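Local atomic coordinates of LC-Est1C (Uncultured organism, PDB entry 3WYD), a protein that probably hydrolyses carboxylic ester bonds, as the C-terminal esterase domain, of alpha/beta hydrolase fold, of a metagenome-derived carboxylesterase. Residues 147-152 with 178-183. Residues are numbered along the deposited sequence; the frame is centred on the assembly and turned at random.
Sequences LGMANI and EAAKKH
Met-149 and Ala-150, neighbours in the loop segment 147-152, divide the work of meeting residues 178-183: the methionine packs inward on the last turn of helix 171-181, while the alanine meets a histidine on the solvent-facing side. The pair illustrates how a small interface can be built mainly from side-chain contacts, apolar packing and a CH-pi interaction, with no polar bond between the segments.

The inner half is the more enclosed: Met-149 and Ala-180 are buried there, and the methionine touches two residues. The Met-149 chain leaves its backbone with CG anti to the carbonyl carbon (chi1 -65°) and then bends twice more, at chi2 and chi3, which folds it into a compact hook instead of an extended rod. Its shaft and its tip thus serve different residues one step apart on the helix. CG lies alongside Ala-179, 4.0 Å from that residue's CB, whereas the terminal methyl CE comes up to Ala-180, with 3.5 Å between CE and the Ala-180 CB. The contacts are thus made by the carbons CG and CE, which flank the sulfur in the chain.

Toward solvent the contact thins to a single CH-pi interaction. Ala-150 CB sits over one face of the His-183 imidazole, 3.5 Å from the ring centroid and only 6° off the ring normal, so all five ring atoms are at similar range. Both residues are exposed. The backbone bond from His-183 N to Ala-180 O, 3.1 Å long, anchors the ring's own residue to the helix end.

Within the alpha/beta hydrolase fold, the contact joins the loop between strands 136-140 and 157-162 to the end of helix 171-181. Met-149 also touches Trp-124 and Met-128 of helix 118-129 and Gln-157 of strand 157-162, while Ala-180 rests on Ile-187 of strand 187-192, at one edge of the sheet within this chain.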
ATOM      1  N   LEU A 147      18.834   2.164   0.251  1.00 18.44           N
ATOM      2  CA  LEU A 147      19.850   2.916  -0.502  1.00 20.41           C
ATOM      3  C   LEU A 147      19.568   4.398  -0.713  1.00 22.62           C
ATOM      4  O   LEU A 147      20.471   5.155  -1.080  1.00 26.37           O
ATOM      5  CB  LEU A 147      20.184   2.198  -1.828  1.00 21.96           C
ATOM      6  CG  LEU A 147      20.761   0.784  -1.645  1.00 27.59           C
ATOM      7  CD1 LEU A 147      20.871  -0.021  -2.990  1.00 31.76           C
ATOM      8  CD2 LEU A 147      22.136   0.790  -0.897  1.00 27.26           C
ATOM      9  N   GLY A 148      18.349   4.847  -0.422  1.00 18.48           N
ATOM     10  CA  GLY A 148      18.006   6.259  -0.513  1.00 19.38           C
ATOM     11  C   GLY A 148      18.183   7.041   0.781  1.00 17.23           C
ATOM     12  O   GLY A 148      17.906   8.232   0.839  1.00 16.76           O
ATOM     13  N   MET A 149      18.581   6.366   1.847  1.00 17.35           N
ATOM     14  CA  MET A 149      18.693   7.046   3.133  1.00 15.79           C
ATOM     15  C   MET A 149      19.817   8.104   3.127  1.00 15.31           C
ATOM     16  O   MET A 149      19.735   9.127   3.842  1.00 13.88           O
ATOM     17  CB  MET A 149      18.856   6.018   4.258  1.00 14.18           C
ATOM     18  CG  MET A 149      17.576   5.099   4.417  1.00 14.94           C
ATOM     19  SD  MET A 149      16.120   5.951   4.950  1.00 18.36           S
ATOM     20  CE  MET A 149      16.587   6.336   6.626  1.00 16.63           C
ATOM     21  N   ALA A 150      20.862   7.937   2.299  1.00 15.62           N
ATOM     22  CA  ALA A 150      21.894   8.955   2.267  1.00 15.16           C
ATOM     23  C   ALA A 150      21.381  10.353   1.810  1.00 14.25           C
ATOM     24  O   ALA A 150      21.810  11.399   2.326  1.00 17.50           O
ATOM     25  CB  ALA A 150      23.036   8.481   1.316  1.00 18.78           C
ATOM     26  N   ASN A 151      20.361  10.295   0.938  1.00 16.43           N
ATOM     27  CA  ASN A 151      19.685  11.461   0.341  1.00 17.48           C
ATOM     28  C   ASN A 151      19.036  12.346   1.397  1.00 16.92           C
ATOM     29  O   ASN A 151      18.891  13.555   1.186  1.00 17.15           O
ATOM     30  CB  ASN A 151      18.525  11.016  -0.617  1.00 18.29           C
ATOM     31  CG  ASN A 151      19.019  10.483  -1.947  1.00 30.32           C
ATOM     32  OD1 ASN A 151      20.214  10.269  -2.133  1.00 43.02           O
ATOM     33  ND2 ASN A 151      18.089  10.254  -2.881  1.00 35.69           N
ATOM     34  N   ILE A 152      18.640  11.724   2.506  1.00 13.03           N
ATOM     35  CA  ILE A 152      17.839  12.394   3.548  1.00 11.89           C
ATOM     36  C   ILE A 152      18.543  12.323   4.908  1.00 11.31           C
ATOM     37  O   ILE A 152      17.919  12.493   5.956  1.00 13.09           O
ATOM     38  CB  ILE A 152      16.380  11.808   3.645  1.00 11.94           C
ATOM     39  CG1 ILE A 152      16.413  10.296   3.893  1.00 11.23           C
ATOM     40  CG2 ILE A 152      15.629  12.117   2.363  1.00 14.89           C
ATOM     41  CD1 ILE A 152      14.994   9.709   4.196  1.00 13.25           C
ATOM     42  N   GLU A 178      19.103   1.071  10.069  1.00 11.33           N
ATOM     43  CA  GLU A 178      20.513   0.638   9.927  1.00 11.22           C
ATOM     44  C   GLU A 178      21.214   1.470   8.863  1.00 12.69           C
ATOM     45  O   GLU A 178      22.336   1.998   9.093  1.00 12.26           O
ATOM     46  CB  GLU A 178      20.523  -0.854   9.580  1.00 14.23           C
ATOM     47  CG  GLU A 178      21.843  -1.501   9.328  1.00 17.76           C
ATOM     48  CD  GLU A 178      21.653  -2.995   9.150  1.00 24.82           C
ATOM     49  OE1 GLU A 178      21.032  -3.408   8.133  1.00 27.67           O
ATOM     50  OE2 GLU A 178      21.936  -3.728  10.115  1.00 29.53           O
ATOM     51  N   ALA A 179      20.556   1.660   7.706  1.00 11.18           N
ATOM     52  CA  ALA A 179      21.162   2.441   6.646  1.00 12.32           C
ATOM     53  C   ALA A 179      21.307   3.909   7.070  1.00 10.32           C
ATOM     54  O   ALA A 179      22.307   4.575   6.777  1.00 12.36           O
ATOM     55  CB  ALA A 179      20.335   2.324   5.311  1.00 13.16           C
ATOM     56  N   ALA A 180      20.311   4.448   7.744  1.00 10.63           N
ATOM     57  CA  ALA A 180      20.378   5.844   8.182  1.00 10.93           C
ATOM     58  C   ALA A 180      21.655   6.097   8.983  1.00 11.54           C
ATOM     59  O   ALA A 180      22.284   7.169   8.877  1.00 10.56           O
ATOM     60  CB  ALA A 180      19.131   6.174   9.038  1.00 11.16           C
ATOM     61  N   LYS A 181      21.909   5.190   9.912  1.00 10.40           N
ATOM     62  CA  LYS A 181      23.058   5.338  10.808  1.00 10.43           C
ATOM     63  C   LYS A 181      24.400   5.309  10.072  1.00  9.85           C
ATOM     64  O   LYS A 181      25.379   5.952  10.514  1.00 10.44           O
ATOM     65  CB  LYS A 181      23.006   4.279  11.897  1.00 10.61           C
ATOM     66  CG  LYS A 181      21.866   4.535  12.889  1.00 12.49           C
ATOM     67  CD  LYS A 181      21.833   3.446  13.959  1.00 18.85           C
ATOM     68  CE  LYS A 181      20.935   3.870  15.123  1.00 28.07           C
ATOM     69  NZ  LYS A 181      21.704   4.611  16.191  1.00 21.56           N
ATOM     70  N   LYS A 182      24.436   4.614   8.925  1.00 10.46           N
ATOM     71  CA  LYS A 182      25.642   4.572   8.100  1.00  9.98           C
ATOM     72  C   LYS A 182      25.933   5.885   7.373  1.00  9.34           C
ATOM     73  O   LYS A 182      27.009   6.041   6.779  1.00 12.00           O
ATOM     74  CB  LYS A 182      25.576   3.402   7.111  1.00 12.06           C
ATOM     75  CG  LYS A 182      25.465   2.049   7.776  1.00 12.03           C
ATOM     76  CD  LYS A 182      25.393   0.953   6.695  1.00 11.97           C
ATOM     77  CE  LYS A 182      25.336  -0.386   7.368  1.00 13.92           C
ATOM     78  NZ  LYS A 182      25.225  -1.466   6.327  1.00 18.36           N
ATOM     79  N   HIS A 183      25.041   6.864   7.512  1.00 10.30           N
ATOM     80  CA  HIS A 183      25.265   8.166   6.914  1.00 11.09           C
ATOM     81  C   HIS A 183      25.144   9.295   7.931  1.00 13.12           C
ATOM     82  O   HIS A 183      25.085  10.452   7.548  1.00 12.92           O
ATOM     83  CB  HIS A 183      24.224   8.378   5.800  1.00 11.56           C
ATOM     84  CG  HIS A 183      24.455   7.479   4.651  1.00 10.90           C
ATOM     85  ND1 HIS A 183      25.548   7.629   3.823  1.00 12.64           N
ATOM     86  CD2 HIS A 183      23.883   6.295   4.328  1.00 16.57           C
ATOM     87  CE1 HIS A 183      25.601   6.596   2.995  1.00 14.21           C
ATOM     88  NE2 HIS A 183      24.578   5.798   3.256  1.00 16.16           N
TER